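Local atomic coordinates of Methylcobalamin\: coenzyme M methyltransferase (Methanosarcina mazei, PDB entry 4AY7), a protein that catalyses methyl transfer from a methylated corrinoid to coenzyme M as a zinc-dependent methyltransferase of methanogenesis. Residues E12-T17 and G145-I150; V31-V36 and G74-R79; E43-V48 and A63-A68; E135-I140 and V200-D205. One frame throughout, in Å; residues are numbered along the deposited sequence.

Contact 1: residues E12-T17 and G145-I150; sequences EFTLKT and GPDVPI
Lys16 reaches across to the turn at Pro146 and holds it with two donors. Its NZ lies 2.7 Å from Pro146 O, in the carbonyl plane and on a lone pair. The side chain leaves with CG anti to the backbone N (chi1 169°) and bends at chi3, and CD and CE follow it in touching the same oxygen. The backbone N of Lys16 gives a second bond, 3.0 Å to Asp147 O, with the donor about 45° out of that carbonyl plane. An alanine here would keep the backbone bond but would probably leave Pro146 O without its charged donor, and the turn less firmly held.

Thr14 and Thr17 form a capping box at the start of helix 15-24: Thr17 N donates to Thr14 OG1, and Thr14 N to Thr17 OG1 at 2.9 Å. Threonine suits both places because its hydroxyl can accept a backbone N-H close by. A water that donates to Asp147 OD1 also lies beside Thr14 OG1, while the Thr14 and Asp147 side chains cross at about a right angle, with Thr14 CG2 3.8 Å from Asp147 CG.

Outward from here, Leu15 CB packs on Pro149 CD at 3.8 Å, and the Leu15 and Val148 side chains lie side by side, pointing the same way, and touch through Leu15 CD1 and Val148 CG2. Residues 145 to 148 make a type I beta turn, whose second position readily takes a proline such as Pro146. The arrangement joins a capped helix start to the helix-to-strand loop that leads into strand 150-155 of the TIM barrel.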
loop_
_atom_site.group_PDB
_atom_site.type_symbol
_atom_site.label_atom_id
_atom_site.label_comp_id
_atom_site.label_asym_id
_atom_site.label_seq_id
_atom_site.Cartn_x
_atom_site.Cartn_y
_atom_site.Cartn_z
ATOM N N GLU A 12 -18.629 18.955 9.268
ATOM C CA GLU A 12 -19.399 18.025 8.424
ATOM C C GLU A 12 -18.426 17.341 7.440
ATOM O O GLU A 12 -18.662 17.322 6.235
ATOM C CB GLU A 12 -20.501 18.755 7.658
ATOM N N PHE A 13 -17.326 16.794 7.944
ATOM C CA PHE A 13 -16.529 15.892 7.149
ATOM C C PHE A 13 -17.243 14.562 7.108
ATOM O O PHE A 13 -17.973 14.213 8.026
ATOM C CB PHE A 13 -15.152 15.681 7.747
ATOM C CG PHE A 13 -14.243 16.865 7.616
ATOM C CD1 PHE A 13 -13.488 17.057 6.453
ATOM C CD2 PHE A 13 -14.121 17.779 8.647
ATOM C CE1 PHE A 13 -12.614 18.128 6.343
ATOM C CE2 PHE A 13 -13.279 18.872 8.530
ATOM C CZ PHE A 13 -12.533 19.060 7.380
ATOM N N THR A 14 -17.024 13.837 6.007
ATOM C CA THR A 14 -17.357 12.422 5.839
ATOM C C THR A 14 -16.054 11.674 5.980
ATOM O O THR A 14 -14.976 12.271 5.980
ATOM C CB THR A 14 -18.010 12.122 4.488
ATOM O OG1 THR A 14 -17.086 12.346 3.410
ATOM C CG2 THR A 14 -19.243 12.938 4.311
ATOM N N LEU A 15 -16.145 10.356 6.120
ATOM C CA LEU A 15 -14.922 9.592 6.241
ATOM C C LEU A 15 -14.054 9.830 5.010
ATOM O O LEU A 15 -12.821 9.838 5.147
ATOM C CB LEU A 15 -15.173 8.092 6.377
ATOM C CG LEU A 15 -15.943 7.564 7.590
ATOM C CD1 LEU A 15 -16.023 6.030 7.447
ATOM C CD2 LEU A 15 -15.437 8.093 8.947
ATOM N N LYS A 16 -14.686 9.980 3.851
ATOM C CA LYS A 16 -13.975 10.177 2.617
ATOM C C LYS A 16 -13.308 11.553 2.568
ATOM O O LYS A 16 -12.114 11.647 2.289
ATOM C CB LYS A 16 -14.863 9.952 1.347
ATOM C CG LYS A 16 -14.215 10.407 0.021
ATOM C CD LYS A 16 -14.917 9.937 -1.230
ATOM C CE LYS A 16 -16.128 10.712 -1.714
ATOM N NZ LYS A 16 -16.824 9.884 -2.833
ATOM N N THR A 17 -14.083 12.599 2.845
ATOM C CA THR A 17 -13.568 13.999 2.770
ATOM C C THR A 17 -12.473 14.240 3.801
ATOM O O THR A 17 -11.500 14.948 3.510
ATOM C CB THR A 17 -14.612 15.111 2.831
ATOM O OG1 THR A 17 -15.297 15.033 4.046
ATOM C CG2 THR A 17 -15.611 15.170 1.654
ATOM N N GLY A 145 -21.430 3.174 -0.365
ATOM C CA GLY A 145 -21.871 4.477 -0.799
ATOM C C GLY A 145 -20.728 5.488 -0.929
ATOM O O GLY A 145 -19.507 5.125 -0.839
ATOM N N PRO A 146 -21.095 6.742 -1.204
ATOM C CA PRO A 146 -20.127 7.701 -1.648
ATOM C C PRO A 146 -19.274 8.273 -0.521
ATOM O O PRO A 146 -18.229 8.839 -0.821
ATOM C CB PRO A 146 -20.988 8.809 -2.295
ATOM C CG PRO A 146 -22.301 8.720 -1.589
ATOM C CD PRO A 146 -22.474 7.281 -1.202
ATOM N N ASP A 147 -19.677 8.080 0.731
ATOM C CA ASP A 147 -19.004 8.765 1.850
ATOM C C ASP A 147 -17.895 8.030 2.609
ATOM O O ASP A 147 -17.324 8.598 3.552
ATOM C CB ASP A 147 -20.054 9.240 2.847
ATOM C CG ASP A 147 -21.020 10.266 2.219
ATOM O OD1 ASP A 147 -20.691 10.967 1.204
ATOM O OD2 ASP A 147 -22.111 10.408 2.791
ATOM N N VAL A 148 -17.604 6.804 2.203
ATOM C CA VAL A 148 -16.500 6.023 2.718
ATOM C C VAL A 148 -15.453 5.929 1.650
ATOM O O VAL A 148 -15.787 5.590 0.492
ATOM C CB VAL A 148 -16.979 4.635 3.073
ATOM C CG1 VAL A 148 -15.841 3.776 3.591
ATOM C CG2 VAL A 148 -18.063 4.743 4.112
ATOM N N PRO A 149 -14.200 6.168 2.006
ATOM C CA PRO A 149 -13.158 6.110 0.989
ATOM C C PRO A 149 -12.688 4.659 0.700
ATOM O O PRO A 149 -12.652 3.849 1.591
ATOM C CB PRO A 149 -12.037 6.918 1.624
ATOM C CG PRO A 149 -12.141 6.643 3.076
ATOM C CD PRO A 149 -13.643 6.507 3.337
ATOM N N ILE A 150 -12.272 4.395 -0.528
ATOM C CA ILE A 150 -11.769 3.127 -0.987
ATOM C C ILE A 150 -10.344 3.367 -1.348
ATOM O O ILE A 150 -10.048 4.249 -2.126
ATOM C CB ILE A 150 -12.522 2.588 -2.219
ATOM C CG1 ILE A 150 -13.989 2.406 -1.887
ATOM C CG2 ILE A 150 -11.883 1.271 -2.723
ATOM C CD1 ILE A 150 -14.810 1.915 -3.069
HETATM O O HOH W 1 -18.155 12.369 1.178
#

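Contact 2: residues V31-V36 and G74-R79; sequences VPVCSV and GLEAVR
Val33 and Glu76 bring two segments together that run in roughly the same direction, Glu76 N donating to Val33 O at 2.8 Å. This is where the TIM barrel closes: residues 31-36 lie between the start of strand 78-80 and strand 320-323, where Pro32 and Cys34 bond through their backbones to Leu321. The matching bond from Val33 N goes to a side chain, Glu76 OE1 at 3.1 Å, nearly straight but met from above the carboxylate plane. Glu76 suits this role because its chain, extended beyond CG, carries OE1 back to Val33, and its other oxygen, OE2, makes a salt bridge with Arg343.

Apolar groups pack between the backbones. The small pair Cys34 and Ala77 meet CB to CB at 3.8 Å, and Leu75 CD2 rests on Cys34 CA at 4.0 Å. A water accepts from Ser35 N, while Ser35 OG bonds to Thr37 O.

Arg79 lies next to Gln38, a coenzyme M-binding residue, their side chains about 4 Å apart at nearest. Its NE donates to Val36 O, and a water donates to the same oxygen while accepting from Arg79 NH2. A leucine in its place would probably leave Val36 O without its guanidinium donor and the bridging water without its charged partner. At the edge of the guanidinium, near its plane, NE meets Val36 O at 3.0 Å, with the donor 59° out of the carbonyl plane.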
loop_
_atom_site.group_PDB
_atom_site.type_symbol
_atom_site.label_atom_id
_atom_site.label_comp_id
_atom_site.label_asym_id
_atom_site.label_seq_id
_atom_site.Cartn_x
_atom_site.Cartn_y
_atom_site.Cartn_z
ATOM N N VAL A 31 -7.718 13.348 13.334
ATOM C CA VAL A 31 -6.911 12.450 12.497
ATOM C C VAL A 31 -7.767 11.204 12.126
ATOM O O VAL A 31 -8.359 10.581 13.025
ATOM C CB VAL A 31 -5.650 12.031 13.264
ATOM C CG1 VAL A 31 -4.882 10.924 12.546
ATOM C CG2 VAL A 31 -4.774 13.280 13.598
ATOM N N PRO A 32 -7.926 10.898 10.818
ATOM C CA PRO A 32 -8.620 9.640 10.419
ATOM C C PRO A 32 -7.800 8.469 10.825
ATOM O O PRO A 32 -6.553 8.578 10.914
ATOM C CB PRO A 32 -8.633 9.697 8.906
ATOM C CG PRO A 32 -7.566 10.609 8.562
ATOM C CD PRO A 32 -7.320 11.562 9.664
ATOM N N VAL A 33 -8.485 7.353 11.088
ATOM C CA VAL A 33 -7.818 6.106 11.453
ATOM C C VAL A 33 -8.212 5.073 10.448
ATOM O O VAL A 33 -9.392 4.782 10.280
ATOM C CB VAL A 33 -8.079 5.655 12.882
ATOM C CG1 VAL A 33 -9.588 5.583 13.194
ATOM C CG2 VAL A 33 -7.315 4.381 13.198
ATOM N N CYS A 34 -7.212 4.579 9.755
ATOM C CA CYS A 34 -7.475 3.533 8.735
ATOM C C CYS A 34 -6.208 2.829 8.373
ATOM O O CYS A 34 -5.184 3.071 9.007
ATOM C CB CYS A 34 -8.114 4.130 7.511
ATOM S SG CYS A 34 -7.011 5.137 6.584
ATOM N N SER A 35 -6.283 1.901 7.404
ATOM C CA SER A 35 -5.076 1.252 6.870
ATOM C C SER A 35 -4.963 1.488 5.401
ATOM O O SER A 35 -5.971 1.394 4.672
ATOM C CB SER A 35 -5.123 -0.248 7.192
ATOM O OG SER A 35 -3.868 -0.811 6.851
ATOM N N VAL A 36 -3.756 1.810 4.954
ATOM C CA VAL A 36 -3.442 1.974 3.572
ATOM C C VAL A 36 -2.694 0.718 3.128
ATOM O O VAL A 36 -2.426 0.549 1.961
ATOM C CB VAL A 36 -2.663 3.280 3.241
ATOM C CG1 VAL A 36 -3.468 4.500 3.676
ATOM C CG2 VAL A 36 -1.301 3.333 3.956
ATOM N N GLY A 74 -13.956 -0.799 12.517
ATOM C CA GLY A 74 -14.114 0.590 12.586
ATOM C C GLY A 74 -13.013 1.378 11.861
ATOM O O GLY A 74 -13.005 2.620 11.959
ATOM N N LEU A 75 -12.133 0.716 11.111
ATOM C CA LEU A 75 -11.168 1.432 10.241
ATOM C C LEU A 75 -11.994 2.236 9.263
ATOM O O LEU A 75 -13.044 1.767 8.770
ATOM C CB LEU A 75 -10.210 0.526 9.547
ATOM C CG LEU A 75 -9.260 -0.280 10.442
ATOM C CD1 LEU A 75 -8.466 -1.182 9.532
ATOM C CD2 LEU A 75 -8.395 0.663 11.305
ATOM N N GLU A 76 -11.537 3.463 9.040
ATOM C CA GLU A 76 -12.317 4.454 8.320
ATOM C C GLU A 76 -12.009 4.502 6.857
ATOM O O GLU A 76 -12.126 5.536 6.247
ATOM C CB GLU A 76 -12.106 5.797 9.016
ATOM C CG GLU A 76 -12.713 5.749 10.422
ATOM C CD GLU A 76 -12.486 7.008 11.278
ATOM O OE1 GLU A 76 -11.512 7.782 11.079
ATOM O OE2 GLU A 76 -13.367 7.243 12.150
ATOM N N ALA A 77 -11.732 3.343 6.252
ATOM C CA ALA A 77 -11.554 3.228 4.793
ATOM C C ALA A 77 -11.709 1.754 4.467
ATOM O O ALA A 77 -11.689 0.923 5.365
ATOM C CB ALA A 77 -10.183 3.691 4.355
ATOM N N VAL A 78 -11.913 1.433 3.209
ATOM C CA VAL A 78 -11.901 0.009 2.782
ATOM C C VAL A 78 -10.728 -0.124 1.862
ATOM O O VAL A 78 -10.667 0.619 0.867
ATOM C CB VAL A 78 -13.172 -0.389 2.037
ATOM C CG1 VAL A 78 -13.113 -1.888 1.607
ATOM C CG2 VAL A 78 -14.400 -0.169 2.920
ATOM N N ARG A 79 -9.838 -1.078 2.125
ATOM C CA ARG A 79 -8.582 -1.248 1.385
ATOM C C ARG A 79 -8.621 -2.666 0.729
ATOM O O ARG A 79 -8.928 -3.666 1.382
ATOM C CB ARG A 79 -7.422 -1.238 2.335
ATOM C CG ARG A 79 -6.065 -0.865 1.757
ATOM C CD ARG A 79 -5.347 -1.963 1.163
ATOM N NE ARG A 79 -3.938 -1.752 0.863
ATOM C CZ ARG A 79 -3.229 -2.726 0.332
ATOM N NH1 ARG A 79 -3.786 -3.914 0.079
ATOM N NH2 ARG A 79 -1.947 -2.580 0.067
HETATM O O HOH W 2 -8.412 0.856 5.835
HETATM O O HOH W 3 -0.359 -0.152 0.002
#

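Contact 3: residues E43-V48 and A63-A68; sequences ELMDVV and AKLALA
Leu65 lays its CD1 methyl against the peptide group joining Leu44 to Met45, 3.6 Å from Met45 N and 3.9 Å from Leu44 C. The flat groups in this contact are peptide units, and a second is met the other way round: Leu44 CD1 touches the carbonyl of Ala68, 3.6 Å from Ala68 O and equally near its carbon. The motif is a helix-helix crossing on the outside of the TIM barrel. Helix 42-48 packs over helix 59-71, the helix that leads to strand 78-80; the segments' axes approach to 9.6 Å and their directions differ by 119°.

Leucine suits position 65 because its branched end reaches the other helix with both methyls. CG stands anti to the backbone N (chi1 -178°), and from there CD1 and CD2 both meet Met45 CG, the two side chains crossing obliquely. Ala68 is small, and its CB is received between Leu44 CD1 and Val48 CG1, the latter 3.9 Å away; a valine at 48 offers a broad, short surface for this.

Beyond the two helices, Met45 touches Trp52 and Leu65 touches Tyr82, both in loops. Lys64 serves the exposed side. Its chain is fully extended, passing CE beside Val48 CB at 4.0 Å, and NZ donates to Val48 O at 2.9 Å, tilted 33° from the carbonyl plane.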
loop_
_atom_site.group_PDB
_atom_site.type_symbol
_atom_site.label_atom_id
_atom_site.label_comp_id
_atom_site.label_asym_id
_atom_site.label_seq_id
_atom_site.Cartn_x
_atom_site.Cartn_y
_atom_site.Cartn_z
ATOM N N GLU A 43 -9.111 -13.995 11.429
ATOM C CA GLU A 43 -10.335 -13.940 12.275
ATOM C C GLU A 43 -11.548 -13.561 11.404
ATOM O O GLU A 43 -12.629 -14.181 11.516
ATOM C CB GLU A 43 -10.196 -13.003 13.465
ATOM C CG GLU A 43 -11.490 -12.863 14.311
ATOM C CD GLU A 43 -11.330 -12.188 15.700
ATOM O OE1 GLU A 43 -10.196 -11.812 16.148
ATOM O OE2 GLU A 43 -12.400 -12.061 16.372
ATOM N N LEU A 44 -11.365 -12.602 10.514
ATOM C CA LEU A 44 -12.461 -12.086 9.674
ATOM C C LEU A 44 -12.689 -13.042 8.484
ATOM O O LEU A 44 -13.851 -13.321 8.111
ATOM C CB LEU A 44 -12.215 -10.639 9.232
ATOM C CG LEU A 44 -12.360 -9.654 10.405
ATOM C CD1 LEU A 44 -12.181 -8.232 9.930
ATOM C CD2 LEU A 44 -13.690 -9.865 11.173
ATOM N N MET A 45 -11.613 -13.649 7.978
ATOM C CA MET A 45 -11.777 -14.682 6.923
ATOM C C MET A 45 -12.735 -15.738 7.455
ATOM O O MET A 45 -13.631 -16.111 6.742
ATOM C CB MET A 45 -10.476 -15.385 6.552
ATOM C CG MET A 45 -9.467 -14.467 5.879
ATOM S SD MET A 45 -7.963 -15.424 5.698
ATOM C CE MET A 45 -6.689 -14.133 5.510
ATOM N N ASP A 46 -12.484 -16.214 8.665
ATOM C CA ASP A 46 -13.350 -17.214 9.324
ATOM C C ASP A 46 -14.798 -16.730 9.538
ATOM O O ASP A 46 -15.715 -17.450 9.203
ATOM C CB ASP A 46 -12.707 -17.666 10.649
ATOM C CG ASP A 46 -11.540 -18.626 10.415
ATOM O OD1 ASP A 46 -11.232 -18.953 9.240
ATOM O OD2 ASP A 46 -10.925 -19.096 11.378
ATOM N N VAL A 47 -14.996 -15.513 10.048
ATOM C CA VAL A 47 -16.352 -14.998 10.404
ATOM C C VAL A 47 -17.232 -14.923 9.155
ATOM O O VAL A 47 -18.328 -15.495 9.117
ATOM C CB VAL A 47 -16.294 -13.603 11.069
ATOM C CG1 VAL A 47 -17.679 -12.976 11.162
ATOM C CG2 VAL A 47 -15.654 -13.629 12.476
ATOM N N VAL A 48 -16.717 -14.243 8.106
ATOM C CA VAL A 48 -17.514 -14.002 6.901
ATOM C C VAL A 48 -17.189 -14.981 5.788
ATOM O O VAL A 48 -17.653 -14.776 4.630
ATOM C CB VAL A 48 -17.232 -12.616 6.297
ATOM C CG1 VAL A 48 -17.684 -11.510 7.252
ATOM C CG2 VAL A 48 -15.739 -12.474 5.942
ATOM N N ALA A 63 -14.447 -8.481 -1.932
ATOM C CA ALA A 63 -15.277 -7.425 -1.411
ATOM C C ALA A 63 -15.682 -7.728 0.057
ATOM O O ALA A 63 -15.526 -6.893 0.960
ATOM C CB ALA A 63 -16.492 -7.245 -2.284
ATOM N N LYS A 64 -16.122 -8.957 0.272
ATOM C CA LYS A 64 -16.721 -9.378 1.528
ATOM C C LYS A 64 -15.690 -9.305 2.641
ATOM O O LYS A 64 -15.987 -8.701 3.693
ATOM C CB LYS A 64 -17.405 -10.757 1.336
ATOM C CG LYS A 64 -18.369 -11.157 2.419
ATOM C CD LYS A 64 -18.810 -12.599 2.233
ATOM C CE LYS A 64 -19.852 -13.009 3.298
ATOM N NZ LYS A 64 -20.158 -14.499 3.249
ATOM N N LEU A 65 -14.457 -9.735 2.404
ATOM C CA LEU A 65 -13.424 -9.644 3.411
ATOM C C LEU A 65 -12.955 -8.198 3.680
ATOM O O LEU A 65 -12.589 -7.842 4.879
ATOM C CB LEU A 65 -12.243 -10.440 3.037
ATOM C CG LEU A 65 -11.071 -10.531 3.967
ATOM C CD1 LEU A 65 -11.471 -11.156 5.335
ATOM C CD2 LEU A 65 -10.022 -11.331 3.221
ATOM N N ALA A 66 -12.921 -7.371 2.611
ATOM C CA ALA A 66 -12.501 -5.945 2.779
ATOM C C ALA A 66 -13.468 -5.161 3.642
ATOM O O ALA A 66 -13.096 -4.336 4.540
ATOM C CB ALA A 66 -12.425 -5.256 1.424
ATOM N N LEU A 67 -14.734 -5.399 3.355
ATOM C CA LEU A 67 -15.768 -4.683 4.025
ATOM C C LEU A 67 -15.778 -5.102 5.488
ATOM O O LEU A 67 -16.130 -4.300 6.343
ATOM C CB LEU A 67 -17.138 -4.951 3.413
ATOM C CG LEU A 67 -17.449 -4.210 2.117
ATOM C CD1 LEU A 67 -18.097 -2.833 2.310
ATOM C CD2 LEU A 67 -16.151 -3.991 1.377
ATOM N N ALA A 68 -15.392 -6.352 5.755
ATOM C CA ALA A 68 -15.447 -6.911 7.092
ATOM C C ALA A 68 -14.472 -6.194 8.001
ATOM O O ALA A 68 -14.827 -5.974 9.177
ATOM C CB ALA A 68 -15.223 -8.447 7.080
#

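Contact 4: residues E135-I140 and V200-D205; sequences EAIKII and VEAGAD
Ile137 turns its CG2 anti to the backbone N and its CG1 anti to the carbonyl carbon (chi1 -68°), a setting that directs CG2 onto the end of the helix carrying Ala202. Lys138 starts similarly, with CG beside its backbone N, and then bends at chi3 and chi4.

CG2 of Ile137 is the centre of the contact. It lies 3.4 Å from Ala202 O, 3.9 Å from Ala202 CB and 3.7 Å from Gly203 N, and it also reaches Ala204 N, so one methyl touches the chain as it leaves helix 178-202. The branch at CB suits the place because it gives isoleucine a short methyl, CG2, to press on the Ala202 carbonyl and a longer arm whose CD1 also reaches Ala202 CB. Alanine at 202 keeps the approach short.

Gly203 closes the helix in a Schellman motif with positive phi. A side chain there would point at Ile137 CG2 and crowd both that methyl and the carbonyl of the residue before. Lys138 covers the outer margin, CG 3.7 Å from Ala202 O and CE 4.1 Å from Ala202 CB, while its NZ forms a long salt bridge to Glu135 OE1 within its own helix.

Beyond the packing, Arg141 on helix 130-144 bonds to Gly203 O and makes a salt bridge with Asp205. The chemistry between the two segments is thus van der Waals contact, methyl against backbone, and would depend on close fit, with polar ties supplied by Arg141 beside it.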
loop_
_atom_site.group_PDB
_atom_site.type_symbol
_atom_site.label_atom_id
_atom_site.label_comp_id
_atom_site.label_asym_id
_atom_site.label_seq_id
_atom_site.Cartn_x
_atom_site.Cartn_y
_atom_site.Cartn_z
ATOM N N GLU A 135 -13.731 -5.137 -10.351
ATOM C CA GLU A 135 -15.060 -5.499 -9.985
ATOM C C GLU A 135 -15.312 -5.430 -8.456
ATOM O O GLU A 135 -16.388 -5.063 -8.043
ATOM C CB GLU A 135 -15.376 -6.873 -10.548
ATOM C CG GLU A 135 -16.692 -7.431 -10.071
ATOM C CD GLU A 135 -17.910 -6.802 -10.764
ATOM O OE1 GLU A 135 -17.782 -5.825 -11.594
ATOM O OE2 GLU A 135 -19.014 -7.366 -10.537
ATOM N N ALA A 136 -14.330 -5.785 -7.653
ATOM C CA ALA A 136 -14.492 -5.744 -6.181
ATOM C C ALA A 136 -14.632 -4.303 -5.683
ATOM O O ALA A 136 -15.443 -4.024 -4.818
ATOM C CB ALA A 136 -13.369 -6.489 -5.445
ATOM N N ILE A 137 -13.913 -3.386 -6.337
ATOM C CA ILE A 137 -14.024 -1.953 -6.012
ATOM C C ILE A 137 -15.435 -1.487 -6.260
ATOM O O ILE A 137 -16.009 -0.817 -5.426
ATOM C CB ILE A 137 -13.046 -1.098 -6.837
ATOM C CG1 ILE A 137 -11.617 -1.429 -6.381
ATOM C CG2 ILE A 137 -13.423 0.386 -6.677
ATOM C CD1 ILE A 137 -10.525 -0.919 -7.367
ATOM N N LYS A 138 -16.001 -1.876 -7.393
ATOM C CA LYS A 138 -17.405 -1.486 -7.695
ATOM C C LYS A 138 -18.394 -2.088 -6.729
ATOM O O LYS A 138 -19.357 -1.437 -6.317
ATOM C CB LYS A 138 -17.771 -1.909 -9.100
ATOM C CG LYS A 138 -16.913 -1.186 -10.123
ATOM C CD LYS A 138 -17.117 -1.776 -11.510
ATOM C CE LYS A 138 -15.796 -1.849 -12.302
ATOM N NZ LYS A 138 -15.852 -3.112 -13.086
ATOM N N ILE A 139 -18.157 -3.328 -6.339
ATOM C CA ILE A 139 -19.026 -3.968 -5.329
ATOM C C ILE A 139 -18.935 -3.232 -3.980
ATOM O O ILE A 139 -19.949 -3.011 -3.320
ATOM C CB ILE A 139 -18.639 -5.391 -5.091
ATOM C CG1 ILE A 139 -18.883 -6.217 -6.375
ATOM C CG2 ILE A 139 -19.450 -6.021 -3.943
ATOM C CD1 ILE A 139 -18.380 -7.647 -6.218
ATOM N N ILE A 140 -17.710 -2.919 -3.553
ATOM C CA ILE A 140 -17.481 -2.112 -2.304
ATOM C C ILE A 140 -18.196 -0.741 -2.362
ATOM O O ILE A 140 -19.021 -0.446 -1.518
ATOM C CB ILE A 140 -15.983 -1.916 -2.027
ATOM C CG1 ILE A 140 -15.388 -3.284 -1.683
ATOM C CG2 ILE A 140 -15.739 -0.811 -0.956
ATOM C CD1 ILE A 140 -13.854 -3.304 -1.733
ATOM N N VAL A 200 -8.803 3.922 -10.008
ATOM C CA VAL A 200 -9.472 5.182 -9.800
ATOM C C VAL A 200 -10.786 5.212 -10.559
ATOM O O VAL A 200 -11.812 5.589 -9.980
ATOM C CB VAL A 200 -8.558 6.398 -10.173
ATOM C CG1 VAL A 200 -9.341 7.719 -10.162
ATOM C CG2 VAL A 200 -7.341 6.471 -9.223
ATOM N N GLU A 201 -10.765 4.839 -11.850
ATOM C CA GLU A 201 -12.003 4.846 -12.681
ATOM C C GLU A 201 -13.026 3.900 -12.088
ATOM O O GLU A 201 -14.207 4.158 -12.201
ATOM C CB GLU A 201 -11.735 4.534 -14.176
ATOM C CG GLU A 201 -11.083 5.701 -14.968
ATOM C CD GLU A 201 -10.017 5.346 -16.095
ATOM O OE1 GLU A 201 -9.904 4.168 -16.568
ATOM O OE2 GLU A 201 -9.255 6.272 -16.537
ATOM N N ALA A 202 -12.586 2.823 -11.452
ATOM C CA ALA A 202 -13.518 1.870 -10.824
ATOM C C ALA A 202 -14.119 2.398 -9.551
ATOM O O ALA A 202 -15.154 1.895 -9.135
ATOM C CB ALA A 202 -12.870 0.484 -10.522
ATOM N N GLY A 203 -13.472 3.374 -8.900
ATOM C CA GLY A 203 -14.029 3.985 -7.705
ATOM C C GLY A 203 -13.091 4.193 -6.500
ATOM O O GLY A 203 -13.536 4.734 -5.476
ATOM N N ALA A 204 -11.791 3.849 -6.639
ATOM C CA ALA A 204 -10.776 4.104 -5.591
ATOM C C ALA A 204 -10.548 5.591 -5.477
ATOM O O ALA A 204 -10.488 6.323 -6.475
ATOM C CB ALA A 204 -9.429 3.404 -5.871
ATOM N N ASP A 205 -10.384 6.021 -4.240
ATOM C CA ASP A 205 -10.187 7.441 -3.876
ATOM C C ASP A 205 -8.737 7.782 -3.620
ATOM O O ASP A 205 -8.312 8.949 -3.794
ATOM C CB ASP A 205 -11.004 7.760 -2.612
ATOM C CG ASP A 205 -12.517 7.563 -2.836
ATOM O OD1 ASP A 205 -13.153 8.201 -3.734
ATOM O OD2 ASP A 205 -13.067 6.674 -2.182
#

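How the contacts relate
All four contacts belong to one TIM barrel of the URO-D family. Along the chain, contacts 2 and 3 are nested inside the loop closed by contact 1, contact 3 within contact 2, while contact 4 alternates with contact 1. Contacts 1 and 2 have centres 11 Å apart and meet where Pro149 O faces Val78 N, at the starts of neighbouring strands 150-155 and 78-80. Contacts 1 and 4 join through Ile150 and Asp205, entering the next strand, 206-210. Contact 3 lies farthest from contact 1, about 21 Å between centres. Ile140 of helix 130-144 packs on Val78, Leu67 and Ile150, so its helix ties contacts 2, 3 and 1 into one wall.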